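Local coordinates for chloromuconate cycloisomerase (Rhodococcus opacus, PDB 4M0X), which belongs to the enolase superfamily, pairing an enolase-type N-terminal domain with a TIM-barrel-like C-terminal domain that holds a manganese ion, at residues L332-P340 with V358-Y368. Sequence-based numbering, arbitrary orientation.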
loop_
_atom_site.group_PDB
_atom_site.type_symbol
_atom_site.label_atom_id
_atom_site.label_comp_id
_atom_site.label_asym_id
_atom_site.label_seq_id
_atom_site.Cartn_x
_atom_site.Cartn_y
_atom_site.Cartn_z
ATOM N N LEU A 332 40.859 17.713 21.047
ATOM C CA LEU A 332 42.068 16.935 21.347
ATOM C C LEU A 332 43.187 17.888 21.768
ATOM O O LEU A 332 43.279 18.957 21.181
ATOM C CB LEU A 332 42.495 16.127 20.127
ATOM C CG LEU A 332 41.467 15.129 19.580
ATOM C CD1 LEU A 332 42.067 14.279 18.478
ATOM C CD2 LEU A 332 40.901 14.239 20.681
ATOM N N ILE A 333 43.999 17.548 22.789
ATOM C CA ILE A 333 45.158 18.392 23.123
ATOM C C ILE A 333 46.388 18.052 22.307
ATOM O O ILE A 333 47.265 18.892 22.174
ATOM C CB ILE A 333 45.512 18.543 24.630
ATOM C CG1 ILE A 333 45.658 17.208 25.321
ATOM C CG2 ILE A 333 44.470 19.379 25.360
ATOM C CD1 ILE A 333 44.528 16.922 26.303
ATOM N N ASP A 334 46.439 16.871 21.714
ATOM C CA ASP A 334 47.520 16.542 20.790
ATOM C C ASP A 334 47.092 15.460 19.791
ATOM O O ASP A 334 46.086 14.799 19.998
ATOM C CB ASP A 334 48.747 16.093 21.566
ATOM C CG ASP A 334 50.052 16.292 20.803
ATOM O OD1 ASP A 334 50.073 16.385 19.553
ATOM O OD2 ASP A 334 51.092 16.322 21.484
ATOM N N GLU A 335 47.866 15.290 18.720
ATOM C CA GLU A 335 47.455 14.517 17.545
ATOM C C GLU A 335 48.630 13.780 16.895
ATOM O O GLU A 335 49.749 13.897 17.358
ATOM C CB GLU A 335 46.762 15.429 16.525
ATOM C CG GLU A 335 45.581 16.195 17.108
ATOM C CD GLU A 335 44.397 16.369 16.139
ATOM O OE1 GLU A 335 44.124 15.410 15.329
ATOM O OE2 GLU A 335 43.741 17.466 16.217
ATOM N N VAL A 336 48.384 12.990 15.854
ATOM C CA VAL A 336 49.521 12.412 15.106
ATOM C C VAL A 336 49.784 13.145 13.783
ATOM O O VAL A 336 50.515 12.669 12.937
ATOM C CB VAL A 336 49.489 10.860 14.959
ATOM C CG1 VAL A 336 49.393 10.204 16.324
ATOM C CG2 VAL A 336 48.365 10.373 14.055
ATOM N N VAL A 337 49.213 14.330 13.620
ATOM C CA VAL A 337 49.510 15.116 12.417
ATOM C C VAL A 337 50.430 16.276 12.728
ATOM O O VAL A 337 50.587 16.646 13.868
ATOM C CB VAL A 337 48.249 15.568 11.631
ATOM C CG1 VAL A 337 47.584 14.351 11.000
ATOM C CG2 VAL A 337 47.272 16.348 12.486
ATOM N N THR A 338 51.064 16.824 11.710
ATOM C CA THR A 338 51.870 17.996 11.914
ATOM C C THR A 338 51.030 19.286 12.102
ATOM O O THR A 338 51.472 20.203 12.751
ATOM C CB THR A 338 52.873 18.177 10.771
ATOM O OG1 THR A 338 52.175 18.184 9.524
ATOM C CG2 THR A 338 53.877 17.065 10.789
ATOM N N GLU A 339 49.830 19.333 11.518
ATOM C CA GLU A 339 48.942 20.488 11.565
ATOM C C GLU A 339 47.498 20.014 11.678
ATOM O O GLU A 339 46.920 19.558 10.690
ATOM C CB GLU A 339 49.094 21.334 10.306
ATOM C CG GLU A 339 50.389 22.121 10.253
ATOM C CD GLU A 339 50.715 22.622 8.859
ATOM O OE1 GLU A 339 49.780 23.057 8.132
ATOM O OE2 GLU A 339 51.918 22.587 8.498
ATOM N N PRO A 340 46.908 20.106 12.888
ATOM C CA PRO A 340 45.524 19.695 13.117
ATOM C C PRO A 340 44.541 20.608 12.385
ATOM O O PRO A 340 44.963 21.563 11.740
ATOM C CB PRO A 340 45.383 19.842 14.635
ATOM C CG PRO A 340 46.359 20.917 15.000
ATOM C CD PRO A 340 47.540 20.575 14.133
ATOM N N VAL A 358 46.583 16.608 5.544
ATOM C CA VAL A 358 47.349 16.600 6.804
ATOM C C VAL A 358 48.418 15.545 6.680
ATOM O O VAL A 358 48.221 14.583 5.947
ATOM C CB VAL A 358 46.495 16.246 8.045
ATOM C CG1 VAL A 358 45.629 17.429 8.461
ATOM C CG2 VAL A 358 45.660 15.005 7.777
ATOM N N ASN A 359 49.526 15.717 7.402
ATOM C CA ASN A 359 50.672 14.819 7.311
ATOM C C ASN A 359 51.003 14.166 8.631
ATOM O O ASN A 359 50.740 14.737 9.686
ATOM C CB ASN A 359 51.856 15.602 6.818
ATOM C CG ASN A 359 51.696 16.029 5.369
ATOM O OD1 ASN A 359 51.521 17.208 5.085
ATOM N ND2 ASN A 359 51.738 15.062 4.440
ATOM N N LEU A 360 51.546 12.950 8.598
ATOM C CA LEU A 360 52.036 12.352 9.837
ATOM C C LEU A 360 53.090 13.180 10.582
ATOM O O LEU A 360 53.954 13.821 9.989
ATOM C CB LEU A 360 52.638 10.993 9.579
ATOM C CG LEU A 360 51.697 9.861 9.918
ATOM C CD1 LEU A 360 52.492 8.566 9.861
ATOM C CD2 LEU A 360 51.031 10.058 11.277
ATOM N N ASP A 361 53.021 13.137 11.898
ATOM C CA ASP A 361 54.159 13.508 12.693
ATOM C C ASP A 361 54.642 12.243 13.378
ATOM O O ASP A 361 54.028 11.773 14.333
ATOM C CB ASP A 361 53.784 14.574 13.712
ATOM C CG ASP A 361 54.930 14.927 14.640
ATOM O OD1 ASP A 361 55.709 14.019 15.047
ATOM O OD2 ASP A 361 55.022 16.129 14.985
ATOM N N GLU A 362 55.763 11.711 12.907
ATOM C CA GLU A 362 56.181 10.381 13.346
ATOM C C GLU A 362 56.653 10.323 14.802
ATOM O O GLU A 362 56.638 9.277 15.437
ATOM C CB GLU A 362 57.181 9.792 12.366
ATOM C CG GLU A 362 56.502 9.393 11.077
ATOM C CD GLU A 362 57.271 8.346 10.311
ATOM O OE1 GLU A 362 57.389 7.194 10.814
ATOM O OE2 GLU A 362 57.757 8.676 9.204
ATOM N N GLU A 363 57.032 11.466 15.336
ATOM C CA GLU A 363 57.395 11.516 16.731
ATOM C C GLU A 363 56.141 11.426 17.582
ATOM O O GLU A 363 56.094 10.641 18.544
ATOM C CB GLU A 363 58.218 12.776 17.055
ATOM C CG GLU A 363 58.508 13.005 18.530
ATOM C CD GLU A 363 59.181 11.832 19.233
ATOM O OE1 GLU A 363 59.683 10.889 18.568
ATOM O OE2 GLU A 363 59.206 11.868 20.486
ATOM N N ARG A 364 55.118 12.201 17.217
ATOM C CA ARG A 364 53.832 12.121 17.921
ATOM C C ARG A 364 53.198 10.731 17.813
ATOM O O ARG A 364 52.654 10.216 18.795
ATOM C CB ARG A 364 52.871 13.164 17.392
ATOM C CG ARG A 364 52.965 14.485 18.077
ATOM C CD ARG A 364 52.669 15.528 17.042
ATOM N NE ARG A 364 53.298 16.786 17.394
ATOM C CZ ARG A 364 52.620 17.847 17.775
ATOM N NH1 ARG A 364 51.287 17.786 17.785
ATOM N NH2 ARG A 364 53.260 18.966 18.098
ATOM N N LEU A 365 53.256 10.137 16.623
ATOM C CA LEU A 365 52.738 8.805 16.453
ATOM C C LEU A 365 53.426 7.870 17.455
ATOM O O LEU A 365 52.758 7.099 18.163
ATOM C CB LEU A 365 52.904 8.288 15.018
ATOM C CG LEU A 365 52.607 6.777 14.903
ATOM C CD1 LEU A 365 51.172 6.431 15.293
ATOM C CD2 LEU A 365 52.916 6.232 13.519
ATOM N N ARG A 366 54.752 7.947 17.527
ATOM C CA ARG A 366 55.513 7.050 18.387
ATOM C C ARG A 366 55.084 7.335 19.799
ATOM O O ARG A 366 54.731 6.417 20.513
ATOM C CB ARG A 366 57.012 7.282 18.220
ATOM C CG ARG A 366 57.888 6.427 19.110
ATOM C CD ARG A 366 59.324 6.924 19.093
ATOM N NE ARG A 366 59.493 8.174 19.841
ATOM C CZ ARG A 366 59.282 8.321 21.155
ATOM N NH1 ARG A 366 58.862 7.301 21.891
ATOM N NH2 ARG A 366 59.482 9.501 21.738
ATOM N N LYS A 367 55.059 8.630 20.148
ATOM C CA LYS A 367 54.794 9.125 21.511
ATOM C C LYS A 367 53.464 8.658 22.014
ATOM O O LYS A 367 53.358 8.295 23.184
ATOM C CB LYS A 367 54.856 10.665 21.600
ATOM C CG LYS A 367 54.973 11.205 23.018
ATOM C CD LYS A 367 54.159 12.474 23.274
ATOM C CE LYS A 367 55.000 13.741 23.345
ATOM N NZ LYS A 367 54.307 14.733 24.206
ATOM N N TYR A 368 52.458 8.655 21.140
ATOM C CA TYR A 368 51.118 8.295 21.564
ATOM C C TYR A 368 50.666 6.918 21.124
ATOM O O TYR A 368 49.499 6.574 21.326
ATOM C CB TYR A 368 50.098 9.356 21.166
ATOM C CG TYR A 368 50.283 10.704 21.823
ATOM C CD1 TYR A 368 50.069 10.870 23.191
ATOM C CD2 TYR A 368 50.667 11.825 21.071
ATOM C CE1 TYR A 368 50.223 12.110 23.799
ATOM C CE2 TYR A 368 50.827 13.078 21.661
ATOM C CZ TYR A 368 50.593 13.228 23.028
ATOM O OH TYR A 368 50.738 14.477 23.643
HETATM O O HOH W 1 49.520 17.880 9.208
#
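Asp334 reaches the C-terminal helix 362-368 with both carboxylate oxygens. OD1 forms a salt bridge with Arg364 NH1 at 2.6 Å, while OD2 accepts a hydrogen bond from Tyr368 OH at 2.9 Å, the hydroxyl standing above the carboxylate plane. Tyrosine fits here because its donor sits at the end of a long flat ring. With CG anti to the backbone N (chi1 -156°), the carboxylate lies crosswise to both partners, its plane turned 77° from the guanidinium and 74° from the phenol ring, with OD2 at the ring edge, in its plane. OD1 also takes the N-H of Glu335, a further bond that should restrict rotation of the carboxylate. Arginine suits its place because its long chain, bent at chi2, passes along Glu335 O and still brings NE to Asp361 OD2 (3.0 Å), so the guanidinium links two aspartates whose like charges it probably offsets. Asp361, its acid short enough to cap, is the helix N-cap: OD1 receives Arg364 N almost straight and Glu363 N weakly. Its own N-H donates to Val336 O at 2.8 Å. Thr338 N pairs with Asn359 O, and a water joins Thr338 OG1 to the N-H groups of Glu339 and Asn359. Beta-branched Val336 offers two methyls to two neighbours, CG1 against Leu365 CA (3.6 Å) and CG2 beside Leu360 CD2. Val337 CG1 packs on Val358 CB at 3.7 Å, next to helix 304-316. A single beta bridge, Val337 with Leu360, joins the segments just before the N-capped C-terminal helix; both rest on the N-terminal antiparallel sheet of this enolase-type fold, Val336 and Leu360 on Leu35, Leu365 and Tyr368 on Val13.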